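Local coordinates for arginase (RocF) (Helicobacter pylori, PDB 4G3H), which probably hydrolyses L-arginine to L-ornithine and urea with the help of two manganese ions bound in each subunit, at residues Glu45-Leu49 against Cys73-Val77; Leu85-His91 against Val277-Glu281; Tyr181-Arg185 against Asp236-Gly240; Val216-Lys220 against Glu268-Asp272; Lys241-Ser245 against Glu294-Val298. Residue numbers count along the deposited sequence, not the author numbering.

Contact 1: residues Glu45-Leu49 against Cys73-Val77; sequences ERCVL and CMKEV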
# COMPACT_ATOMS: atom_id res chain seq x y z
N GLU A 45 12.98 3.10 -13.79
CA GLU A 45 13.09 3.13 -12.34
C GLU A 45 12.99 4.60 -11.94
O GLU A 45 13.91 5.38 -12.18
CB GLU A 45 14.44 2.57 -11.87
CG GLU A 45 14.69 2.78 -10.37
CD GLU A 45 16.15 2.69 -9.98
OE1 GLU A 45 17.01 2.71 -10.88
OE2 GLU A 45 16.45 2.60 -8.77
N ARG A 46 11.86 4.98 -11.34
CA ARG A 46 11.70 6.35 -10.91
C ARG A 46 11.75 6.58 -9.40
O ARG A 46 11.04 5.91 -8.65
CB ARG A 46 10.40 6.99 -11.41
CG ARG A 46 10.49 8.42 -10.95
CD ARG A 46 9.34 9.33 -10.84
NE ARG A 46 8.63 9.68 -12.05
CZ ARG A 46 8.12 10.89 -12.26
NH1 ARG A 46 8.29 11.85 -11.36
NH2 ARG A 46 7.37 11.11 -13.32
N CYS A 47 12.57 7.53 -8.97
CA CYS A 47 12.66 7.87 -7.56
C CYS A 47 11.67 9.00 -7.31
O CYS A 47 11.63 9.97 -8.06
CB CYS A 47 14.07 8.35 -7.19
SG CYS A 47 14.25 8.77 -5.42
N VAL A 48 10.86 8.85 -6.26
CA VAL A 48 9.87 9.86 -5.91
C VAL A 48 10.10 10.25 -4.45
O VAL A 48 10.14 9.40 -3.57
CB VAL A 48 8.43 9.32 -6.08
CG1 VAL A 48 7.42 10.34 -5.57
CG2 VAL A 48 8.17 9.01 -7.55
N LEU A 49 10.27 11.55 -4.22
CA LEU A 49 10.51 12.06 -2.87
C LEU A 49 9.21 12.30 -2.12
O LEU A 49 8.19 12.68 -2.70
CB LEU A 49 11.32 13.36 -2.94
CG LEU A 49 12.66 13.29 -3.67
CD1 LEU A 49 13.37 14.63 -3.56
CD2 LEU A 49 13.53 12.17 -3.07
N CYS A 73 3.75 14.11 -9.12
CA CYS A 73 4.70 13.12 -9.62
C CYS A 73 4.05 11.76 -9.82
O CYS A 73 4.26 11.10 -10.84
CB CYS A 73 5.89 12.97 -8.66
SG CYS A 73 7.06 14.35 -8.67
N MET A 74 3.25 11.33 -8.84
CA MET A 74 2.59 10.04 -8.96
C MET A 74 1.55 10.04 -10.07
O MET A 74 1.31 9.01 -10.70
CB MET A 74 1.95 9.63 -7.62
CG MET A 74 2.95 9.28 -6.52
SD MET A 74 4.24 8.10 -7.03
CE MET A 74 3.24 6.67 -7.52
N LYS A 75 0.91 11.19 -10.32
CA LYS A 75 -0.08 11.26 -11.39
C LYS A 75 0.64 11.00 -12.71
O LYS A 75 0.11 10.31 -13.58
CB LYS A 75 -0.77 12.62 -11.43
CG LYS A 75 -1.68 12.89 -10.26
CD LYS A 75 -2.57 14.11 -10.51
CE LYS A 75 -3.50 13.88 -11.70
NZ LYS A 75 -4.48 14.99 -11.89
N GLU A 76 1.84 11.56 -12.85
CA GLU A 76 2.62 11.35 -14.07
C GLU A 76 2.85 9.87 -14.29
O GLU A 76 2.78 9.37 -15.41
CB GLU A 76 3.98 12.05 -13.97
CG GLU A 76 3.91 13.57 -13.98
CD GLU A 76 5.29 14.22 -13.96
OE1 GLU A 76 5.36 15.46 -14.00
OE2 GLU A 76 6.30 13.48 -13.90
N VAL A 77 3.13 9.15 -13.20
CA VAL A 77 3.35 7.71 -13.29
C VAL A 77 2.06 6.99 -13.68
O VAL A 77 2.05 6.19 -14.61
CB VAL A 77 3.86 7.13 -11.94
CG1 VAL A 77 3.86 5.60 -12.00
CG2 VAL A 77 5.26 7.67 -11.64
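Strand residues Glu45-Leu49 and helix residues Cys73-Val77 run nearly antiparallel, at 154°, with their axes 10.1 Å apart, so side chains span the gap. Arg46 does most of this. Its chi1 and chi2 are both t, which carries the chain straight out from the strand, and the m value of chi3 bends its end to meet Glu76. NH2 of Arg46 ends 2.7 Å from OE2 of Glu76 in a salt bridge whose hydrogen bond is nearly linear. The Glu76 side chain, m at chi1 and t at chi2, extends to meet it. One face of the guanidinium lies over the carbonyl oxygen of Cys73, while NE of Arg46 rests 3.9 Å from CG2 of Val77. Beneath this charged layer the contact is apolar. Val48 sets CG1 4.3 Å from CB of Cys73 and CG2 4.1 Å from SD of Met74. The CA-to-CB bond of Met74 points away, but three successive m rotamers curl the thioether back toward the strand. Strand 44-50 is an edge of the parallel sheet, hydrogen-bonded to strand 2-8, and helix 59-78 crosses over that strand to reach strand 84-87, a beta-alpha-beta crossover; Met74 also packs on Ile97 and Ala100 of helix 94-104.

Contact 2: residues Leu85-His91 against Val277-Glu281; sequences LILSSEH and VEVTE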
# COMPACT_ATOMS: atom_id res chain seq x y z
N LEU A 85 4.87 -0.75 -10.32
CA LEU A 85 5.16 -1.48 -9.09
C LEU A 85 5.70 -0.39 -8.18
O LEU A 85 6.74 0.22 -8.46
CB LEU A 85 6.22 -2.56 -9.33
CG LEU A 85 6.69 -3.24 -8.04
CD1 LEU A 85 5.50 -3.77 -7.25
CD2 LEU A 85 7.65 -4.35 -8.38
N ILE A 86 5.00 -0.13 -7.08
CA ILE A 86 5.39 0.94 -6.17
C ILE A 86 5.92 0.52 -4.80
O ILE A 86 5.20 -0.05 -3.99
CB ILE A 86 4.19 1.88 -5.94
CG1 ILE A 86 3.62 2.32 -7.29
CG2 ILE A 86 4.62 3.09 -5.12
CD1 ILE A 86 2.21 2.82 -7.21
N LEU A 87 7.11 0.80 -4.56
CA LEU A 87 7.72 0.74 -3.32
C LEU A 87 7.63 1.99 -2.49
O LEU A 87 8.38 2.73 -2.55
CB LEU A 87 9.08 0.07 -3.34
CG LEU A 87 9.41 -0.96 -4.35
CD1 LEU A 87 10.61 -1.22 -4.63
CD2 LEU A 87 8.90 -2.07 -4.03
N SER A 88 6.63 2.02 -1.72
CA SER A 88 6.15 3.06 -0.92
C SER A 88 6.92 3.55 0.30
O SER A 88 6.67 4.43 0.73
CB SER A 88 4.69 3.00 -0.73
OG SER A 88 4.29 2.19 0.13
N SER A 89 7.79 2.68 0.76
CA SER A 89 8.61 2.68 1.87
C SER A 89 7.83 2.51 3.14
O SER A 89 7.93 1.70 3.61
CB SER A 89 9.45 3.93 1.98
OG SER A 89 10.38 3.92 2.85
N GLU A 90 7.01 3.40 3.46
CA GLU A 90 6.13 3.42 4.54
C GLU A 90 4.68 3.50 4.21
O GLU A 90 4.40 4.14 3.38
CB GLU A 90 6.61 4.39 5.62
CG GLU A 90 6.69 5.75 5.32
CD GLU A 90 7.28 6.57 6.45
OE1 GLU A 90 8.42 6.52 6.82
OE2 GLU A 90 6.60 7.36 6.92
N HIS A 91 3.83 2.71 4.85
CA HIS A 91 2.43 2.73 4.47
C HIS A 91 1.74 4.09 4.49
O HIS A 91 0.81 4.30 3.72
CB HIS A 91 1.62 1.74 5.31
CG HIS A 91 0.74 0.86 4.48
ND1 HIS A 91 0.41 1.16 3.17
CD2 HIS A 91 0.14 -0.32 4.75
CE1 HIS A 91 -0.36 0.21 2.68
NE2 HIS A 91 -0.54 -0.70 3.62
N VAL A 277 0.25 -1.98 -8.01
CA VAL A 277 0.60 -2.76 -6.83
C VAL A 277 1.63 -2.00 -6.02
O VAL A 277 2.65 -1.52 -6.54
CB VAL A 277 1.16 -4.14 -7.18
CG1 VAL A 277 1.54 -4.86 -5.90
CG2 VAL A 277 0.11 -4.97 -7.95
N GLU A 278 1.35 -1.89 -4.72
CA GLU A 278 2.22 -1.21 -3.78
C GLU A 278 2.69 -2.23 -2.74
O GLU A 278 1.87 -2.94 -2.15
CB GLU A 278 1.43 -0.10 -3.08
CG GLU A 278 2.21 0.70 -2.03
CD GLU A 278 1.30 1.39 -1.03
OE1 GLU A 278 0.10 1.57 -1.32
OE2 GLU A 278 1.78 1.76 0.06
N VAL A 279 4.00 -2.31 -2.52
CA VAL A 279 4.55 -3.23 -1.51
C VAL A 279 5.31 -2.30 -0.58
O VAL A 279 6.14 -1.51 -1.02
CB VAL A 279 5.49 -4.30 -2.12
CG1 VAL A 279 6.01 -5.21 -1.01
CG2 VAL A 279 4.74 -5.13 -3.15
N THR A 280 5.01 -2.39 0.71
CA THR A 280 5.60 -1.46 1.66
C THR A 280 6.00 -2.06 3.00
O THR A 280 5.73 -3.22 3.29
CB THR A 280 4.59 -0.32 1.91
OG1 THR A 280 5.22 0.77 2.59
CG2 THR A 280 3.43 -0.84 2.76
N GLU A 281 6.65 -1.23 3.82
CA GLU A 281 7.10 -1.61 5.15
C GLU A 281 8.17 -2.69 5.22
O GLU A 281 8.09 -3.62 6.02
CB GLU A 281 5.89 -2.02 6.01
CG GLU A 281 4.88 -0.89 6.28
CD GLU A 281 5.47 0.28 7.07
OE1 GLU A 281 6.48 0.09 7.77
OE2 GLU A 281 4.90 1.39 7.01
O HOH W 1 8.54 -0.10 -0.08
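Two neighbouring strands in the middle of the parallel sheet of the arginase alpha/beta fold meet here, crossing at -25°. Ile86 interlocks with strand 277-280 through two backbone hydrogen bonds, its N to Val277 O (2.8 Å) and Val279 N to its O (3.0 Å). On the face of the sheet covered by helix 293-309, CD1 of Leu85 fills the notch between two valines, 4.3 Å from CG1 of Val277 and 4.4 Å from CG2 of Val279. Leu87 adds its CD2 at 4.5 Å from CB of Val279. Ile86 and Glu278 emerge on the other face, under helix 94-104. Beyond Leu87 the regular parallel pairing gives way, and water 1 bridges Ser89 N (3.0 Å) and Val279 O (2.9 Å). Ser88 fills the hollow beside Glu278, its OG donating to OE2 at 2.5 Å. Farther on, Glu281 N bonds to Ser89 O (3.2 Å), and the methyl of Thr280 lies over one face of the His91 ring in a CH-pi contact, CG2 being 3.6 Å from the ring centroid. That side chain comes within about 2 Å of a manganese ion at its nearest atom, so the C-terminal strand ends border the metal site, as in other arginases. The backbone holding the histidine is fixed by Glu281, whose OE2 accepts the hydrogen bond from His91 N at 2.7 Å.

Contact 3: residues Tyr181-Arg185 against Asp236-Gly240; sequences YFGVR and DIMDG. With MN (manganese (II) ion), chain F.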
# COMPACT_ATOMS: atom_id res chain seq x y z
N TYR A 181 -9.97 -5.87 3.38
CA TYR A 181 -8.85 -6.12 4.29
C TYR A 181 -8.47 -7.59 4.34
O TYR A 181 -9.34 -8.46 4.40
CB TYR A 181 -9.21 -5.66 5.70
CG TYR A 181 -9.12 -4.18 5.96
CD1 TYR A 181 -7.93 -3.48 5.73
CD2 TYR A 181 -10.19 -3.49 6.52
CE1 TYR A 181 -7.81 -2.13 6.08
CE2 TYR A 181 -10.09 -2.15 6.87
CZ TYR A 181 -8.89 -1.47 6.65
OH TYR A 181 -8.77 -0.15 7.05
N PHE A 182 -7.17 -7.87 4.34
CA PHE A 182 -6.67 -9.24 4.41
C PHE A 182 -5.65 -9.35 5.53
O PHE A 182 -4.64 -8.63 5.52
CB PHE A 182 -6.01 -9.64 3.09
CG PHE A 182 -6.96 -9.69 1.92
CD1 PHE A 182 -7.67 -10.85 1.63
CD2 PHE A 182 -7.13 -8.57 1.10
CE1 PHE A 182 -8.55 -10.90 0.54
CE2 PHE A 182 -8.00 -8.61 0.01
CZ PHE A 182 -8.71 -9.78 -0.27
N GLY A 183 -5.90 -10.23 6.49
CA GLY A 183 -4.98 -10.44 7.59
C GLY A 183 -4.95 -9.43 8.72
O GLY A 183 -4.10 -9.51 9.61
N VAL A 184 -5.88 -8.47 8.71
CA VAL A 184 -5.93 -7.45 9.76
C VAL A 184 -6.14 -8.09 11.13
O VAL A 184 -7.07 -8.87 11.32
CB VAL A 184 -7.05 -6.43 9.49
CG1 VAL A 184 -7.16 -5.44 10.63
CG2 VAL A 184 -6.78 -5.70 8.18
N ARG A 185 -5.28 -7.76 12.08
CA ARG A 185 -5.38 -8.35 13.41
C ARG A 185 -4.93 -7.45 14.55
O ARG A 185 -4.98 -7.86 15.71
CB ARG A 185 -4.56 -9.64 13.44
CG ARG A 185 -3.14 -9.48 12.90
CD ARG A 185 -2.40 -10.79 12.94
NE ARG A 185 -0.98 -10.66 12.63
CZ ARG A 185 -0.48 -10.49 11.41
NH1 ARG A 185 0.84 -10.40 11.25
NH2 ARG A 185 -1.27 -10.41 10.35
N ASP A 236 3.96 -6.75 6.98
CA ASP A 236 3.68 -7.21 8.33
C ASP A 236 2.43 -8.09 8.39
O ASP A 236 1.99 -8.48 9.48
CB ASP A 236 3.56 -6.03 9.32
CG ASP A 236 2.39 -5.11 9.02
OD1 ASP A 236 1.42 -5.53 8.35
OD2 ASP A 236 2.44 -3.96 9.49
N ILE A 237 1.86 -8.41 7.23
CA ILE A 237 0.70 -9.29 7.22
C ILE A 237 1.24 -10.67 7.57
O ILE A 237 0.53 -11.53 8.09
CB ILE A 237 0.01 -9.32 5.83
CG1 ILE A 237 -1.20 -10.26 5.89
CG2 ILE A 237 0.98 -9.75 4.77
CD1 ILE A 237 -2.07 -10.26 4.64
N MET A 238 2.52 -10.88 7.28
CA MET A 238 3.16 -12.15 7.61
C MET A 238 3.40 -12.19 9.11
O MET A 238 3.62 -11.15 9.73
CB MET A 238 4.50 -12.30 6.88
CG MET A 238 4.37 -12.61 5.39
SD MET A 238 5.98 -12.92 4.63
CE MET A 238 6.49 -11.24 4.31
N ASP A 239 3.34 -13.38 9.70
CA ASP A 239 3.54 -13.52 11.14
C ASP A 239 4.79 -12.80 11.65
O ASP A 239 5.87 -12.93 11.08
CB ASP A 239 3.65 -15.00 11.50
CG ASP A 239 3.65 -15.22 13.00
OD1 ASP A 239 2.56 -15.14 13.60
OD2 ASP A 239 4.73 -15.46 13.56
N GLY A 240 4.63 -12.07 12.74
CA GLY A 240 5.74 -11.32 13.33
C GLY A 240 6.94 -12.15 13.75
O GLY A 240 8.05 -11.63 13.81
MN MN F . 0.84 -2.70 8.95
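Arg185 and Ile237 provide most of the buried surface. The extended Arg185 side chain lays its guanidinium among the carbonyl groups of the facing loop: NH1 lies 2.9 Å from Asp236 O and 3.3 Å from Met238 O, and NH2 lies 3.1 Å from Ile237 O, all weak, bent hydrogen bonds. NH2 of Arg185 also bonds to Gly183 O (3.1 Å), and its NH1 to the carbonyl of Glu250, so the group joins backbone carbonyls from both segments and from Glu250. These loops follow strands 179-182 and 228-234 of the parallel arginase sheet, where the second carries a manganese ligand just after its strand: OD2 of Asp236 binds the ion at 2.1 Å alongside Asp116, His118 and Asp234, while its OD1 is hydrogen-bonded to Ala117 N. Ile237, with both chi angles t, extends toward the end of the first strand, bringing CD1 to 3.2 Å from Phe182 O and 4.3 Å from Phe182 CB. Gly183 makes room for it, since a CB there would sit only 2.6 Å from CG1 of Ile237, and its phi of 78° also suits glycine.

Contact 4: residues Val216-Lys220 against Glu268-Asp272; sequences VQKTK and ESFKD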
# COMPACT_ATOMS: atom_id res chain seq x y z
N VAL A 216 -11.26 -15.46 -1.65
CA VAL A 216 -11.15 -14.81 -2.95
C VAL A 216 -12.51 -14.65 -3.63
O VAL A 216 -12.80 -13.61 -4.24
CB VAL A 216 -10.20 -15.60 -3.88
CG1 VAL A 216 -10.17 -14.97 -5.27
CG2 VAL A 216 -8.81 -15.62 -3.28
N GLN A 217 -13.36 -15.67 -3.52
CA GLN A 217 -14.68 -15.63 -4.13
C GLN A 217 -15.52 -14.51 -3.53
O GLN A 217 -16.21 -13.77 -4.24
CB GLN A 217 -15.37 -16.99 -3.96
CG GLN A 217 -16.57 -17.21 -4.86
CD GLN A 217 -16.26 -16.92 -6.31
OE1 GLN A 217 -15.20 -17.29 -6.83
NE2 GLN A 217 -17.18 -16.25 -6.99
N LYS A 218 -15.47 -14.39 -2.20
CA LYS A 218 -16.22 -13.34 -1.52
C LYS A 218 -15.62 -11.98 -1.86
O LYS A 218 -16.32 -10.96 -1.82
CB LYS A 218 -16.19 -13.55 -0.00
CG LYS A 218 -16.98 -14.76 0.50
CD LYS A 218 -16.94 -14.82 2.02
CE LYS A 218 -17.55 -16.11 2.57
NZ LYS A 218 -17.39 -16.24 4.05
N THR A 219 -14.33 -11.96 -2.20
CA THR A 219 -13.66 -10.71 -2.57
C THR A 219 -14.21 -10.24 -3.92
O THR A 219 -14.45 -9.05 -4.12
CB THR A 219 -12.13 -10.89 -2.67
OG1 THR A 219 -11.60 -11.18 -1.37
CG2 THR A 219 -11.48 -9.61 -3.20
N LYS A 220 -14.41 -11.19 -4.84
CA LYS A 220 -14.94 -10.90 -6.17
C LYS A 220 -16.33 -10.29 -6.04
O LYS A 220 -16.68 -9.34 -6.73
CB LYS A 220 -15.05 -12.17 -7.00
CG LYS A 220 -13.73 -12.78 -7.40
CD LYS A 220 -13.96 -14.10 -8.11
CE LYS A 220 -12.68 -14.67 -8.67
NZ LYS A 220 -12.90 -16.03 -9.24
N GLU A 268 -4.19 -13.27 -10.16
CA GLU A 268 -4.79 -13.97 -11.29
C GLU A 268 -6.29 -13.66 -11.38
O GLU A 268 -6.83 -13.45 -12.46
CB GLU A 268 -4.56 -15.47 -11.16
CG GLU A 268 -4.68 -16.24 -12.46
CD GLU A 268 -3.70 -15.78 -13.51
OE1 GLU A 268 -2.50 -15.64 -13.18
OE2 GLU A 268 -4.12 -15.55 -14.66
N SER A 269 -6.96 -13.64 -10.23
CA SER A 269 -8.40 -13.37 -10.20
C SER A 269 -8.77 -11.96 -10.62
O SER A 269 -9.88 -11.73 -11.11
CB SER A 269 -8.95 -13.63 -8.80
OG SER A 269 -8.72 -14.96 -8.41
N PHE A 270 -7.87 -11.00 -10.43
CA PHE A 270 -8.16 -9.61 -10.78
C PHE A 270 -7.17 -9.03 -11.79
O PHE A 270 -7.04 -7.82 -11.91
CB PHE A 270 -8.17 -8.74 -9.52
CG PHE A 270 -9.22 -9.15 -8.52
CD1 PHE A 270 -10.57 -8.97 -8.81
CD2 PHE A 270 -8.86 -9.76 -7.32
CE1 PHE A 270 -11.55 -9.40 -7.91
CE2 PHE A 270 -9.82 -10.19 -6.41
CZ PHE A 270 -11.18 -10.01 -6.71
N LYS A 271 -6.50 -9.91 -12.53
CA LYS A 271 -5.51 -9.50 -13.52
C LYS A 271 -5.96 -8.36 -14.44
O LYS A 271 -5.19 -7.43 -14.71
CB LYS A 271 -5.10 -10.71 -14.37
CG LYS A 271 -4.03 -10.41 -15.41
CD LYS A 271 -2.65 -10.28 -14.79
CE LYS A 271 -1.99 -11.64 -14.58
NZ LYS A 271 -2.74 -12.53 -13.66
N ASP A 272 -7.19 -8.43 -14.92
CA ASP A 272 -7.73 -7.43 -15.84
C ASP A 272 -7.97 -6.03 -15.28
O ASP A 272 -7.73 -5.04 -15.97
CB ASP A 272 -9.04 -7.93 -16.46
CG ASP A 272 -8.81 -8.84 -17.65
OD1 ASP A 272 -8.09 -9.85 -17.50
OD2 ASP A 272 -9.35 -8.54 -18.74
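At the C-terminal end of helix 256-269, Glu268 takes no part in the contact and forms a salt bridge, with a weak hydrogen bond, to Lys271 of its own segment (OE1 to NZ 3.2 Å). Ser269 is the first residue to touch the other helix: its OG lies 3.5 Å from CG1 of Val216, and its CB 3.9 Å from CE of Lys220. The hydroxyl is hydrogen-bonded to Leu265 O, so toward Val216 it makes only a van der Waals contact. Phe270, where the backbone leaves helical geometry, supplies the largest area. Its ring reaches between the helices, CZ meeting CG2 of Thr219 at 3.5 Å and CG of Lys220 at 3.8 Å, so the aliphatic part of the lysine packs against the Phe270 ring. After it, Lys271 and Asp272 turn away toward strand 274-280. No hydrogen bond joins the two segments. Thr219 and Phe270 both also rest on Leu113 of strand 110-115, which places the two helices side by side on one face of the parallel sheet, the layered arrangement of the arginase alpha/beta fold.

Contact 5: residues Lys241-Ser245 against Glu294-Val298; sequences KLFTS and EEKQV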
# COMPACT_ATOMS: atom_id res chain seq x y z
N LYS A 241 6.73 -13.43 14.07
CA LYS A 241 7.82 -14.31 14.47
C LYS A 241 8.57 -14.82 13.25
O LYS A 241 9.79 -15.01 13.29
CB LYS A 241 7.28 -15.52 15.25
CG LYS A 241 6.67 -15.21 16.60
CD LYS A 241 7.69 -14.63 17.55
CE LYS A 241 7.32 -14.94 18.99
NZ LYS A 241 5.88 -14.66 19.26
N LEU A 242 7.84 -15.06 12.17
CA LEU A 242 8.42 -15.56 10.93
C LEU A 242 9.13 -14.48 10.10
O LEU A 242 10.18 -14.75 9.51
CB LEU A 242 7.34 -16.24 10.08
CG LEU A 242 6.92 -17.68 10.43
CD1 LEU A 242 6.75 -17.84 11.93
CD2 LEU A 242 5.62 -18.02 9.71
N PHE A 243 8.58 -13.27 10.07
CA PHE A 243 9.17 -12.18 9.30
C PHE A 243 9.42 -11.00 10.22
O PHE A 243 8.47 -10.39 10.73
CB PHE A 243 8.25 -11.76 8.16
CG PHE A 243 8.90 -10.85 7.16
CD1 PHE A 243 9.76 -11.36 6.18
CD2 PHE A 243 8.67 -9.48 7.19
CE1 PHE A 243 10.38 -10.52 5.26
CE2 PHE A 243 9.29 -8.63 6.27
CZ PHE A 243 10.14 -9.15 5.31
N THR A 244 10.68 -10.66 10.43
CA THR A 244 11.02 -9.59 11.35
C THR A 244 11.53 -8.29 10.73
O THR A 244 11.73 -7.30 11.45
CB THR A 244 12.06 -10.08 12.39
OG1 THR A 244 13.32 -10.32 11.73
CG2 THR A 244 11.58 -11.38 13.04
N SER A 245 11.75 -8.27 9.42
CA SER A 245 12.24 -7.06 8.77
C SER A 245 11.13 -6.05 8.49
O SER A 245 10.97 -5.58 7.36
CB SER A 245 12.97 -7.41 7.47
OG SER A 245 14.17 -8.10 7.76
N GLU A 294 15.11 -13.23 4.97
CA GLU A 294 14.00 -12.30 4.79
C GLU A 294 14.10 -11.47 3.52
O GLU A 294 13.09 -11.25 2.83
CB GLU A 294 13.87 -11.42 6.03
CG GLU A 294 13.67 -12.25 7.29
CD GLU A 294 13.65 -11.43 8.56
OE1 GLU A 294 14.40 -10.43 8.64
OE2 GLU A 294 12.91 -11.80 9.49
N GLU A 295 15.29 -11.00 3.18
CA GLU A 295 15.42 -10.21 1.97
C GLU A 295 15.04 -11.08 0.78
O GLU A 295 14.34 -10.63 -0.14
CB GLU A 295 16.85 -9.68 1.82
CG GLU A 295 17.02 -8.81 0.59
CD GLU A 295 18.31 -8.04 0.59
OE1 GLU A 295 18.48 -7.16 1.46
OE2 GLU A 295 19.17 -8.32 -0.27
N LYS A 296 15.50 -12.33 0.79
CA LYS A 296 15.19 -13.25 -0.29
C LYS A 296 13.67 -13.46 -0.40
O LYS A 296 13.13 -13.56 -1.50
CB LYS A 296 15.88 -14.60 -0.08
CG LYS A 296 17.39 -14.56 -0.30
CD LYS A 296 17.98 -15.96 -0.47
CE LYS A 296 17.95 -16.77 0.82
NZ LYS A 296 18.88 -16.22 1.85
N GLN A 297 12.99 -13.51 0.73
CA GLN A 297 11.55 -13.70 0.71
C GLN A 297 10.84 -12.52 0.06
O GLN A 297 9.93 -12.72 -0.76
CB GLN A 297 11.03 -13.93 2.14
CG GLN A 297 11.49 -15.25 2.72
CD GLN A 297 10.95 -15.50 4.12
OE1 GLN A 297 11.08 -14.66 5.00
NE2 GLN A 297 10.36 -16.67 4.32
N VAL A 298 11.25 -11.31 0.41
CA VAL A 298 10.65 -10.10 -0.16
C VAL A 298 10.91 -10.10 -1.67
O VAL A 298 10.00 -9.88 -2.47
CB VAL A 298 11.26 -8.83 0.51
CG1 VAL A 298 10.71 -7.57 -0.15
CG2 VAL A 298 10.92 -8.82 1.99
O HOH W 2 12.16 -15.20 7.35
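The ring of Phe243 lies along the start of helix 293-309, its CE1 3.7 Å from CB of Glu294 and its CZ 3.4 Å from CG2 of Val298. The edge of the ring also faces Gln297, with CD1 of Phe243 3.7 Å from OE1 of Gln297. Beside this apolar patch the carboxylate of Glu294 reaches into the loop between strand 228-234 and helix 256-269. OE2 of Glu294 accepts hydrogen bonds from both N and OG1 of Thr244, each at 2.7 Å, and its OE1 accepts one from OG of Ser245 at 2.5 Å. Glu294 thereby loses more surface to the contact than any other residue of the two segments. A water adds a further bridge, donating to Leu242 O (3.0 Å) and to Gln297 OE1 (2.6 Å). Outside the segments, Ser287 is hydrogen-bonded to both OE1 of Glu294 and OG1 of Thr244. A buried acidic group is thus met by hydroxyls and a backbone amide, with Lys289 making a long, weak ion pair; the interactions of Glu294 across the contact depend on hydrogen-bond donors and tie the loop conformation to the start of the helix.

The contacts fall into two touching groups, 1 with 2, and 3 with 4 and 5. Contact 1 touches contact 2 where CE of Met74 packs 4.0 Å from CD1 of Ile86, while contact 3 meets contact 4 through CZ of Phe182, 3.4 Å from OG1 of Thr219, and contact 5 through CE of Met238, 3.8 Å from CG of Phe243. Contacts 2 and 3 approach to about 5 Å between nearest atoms without touching, and both reach the manganese centre, through His91 and Asp236. The side chain of Phe243 in contact 5 remains about 11 Å from a manganese ion. Contacts 1 and 4 lie farther out, their centres about 28 Å apart and away from the metal-binding residues.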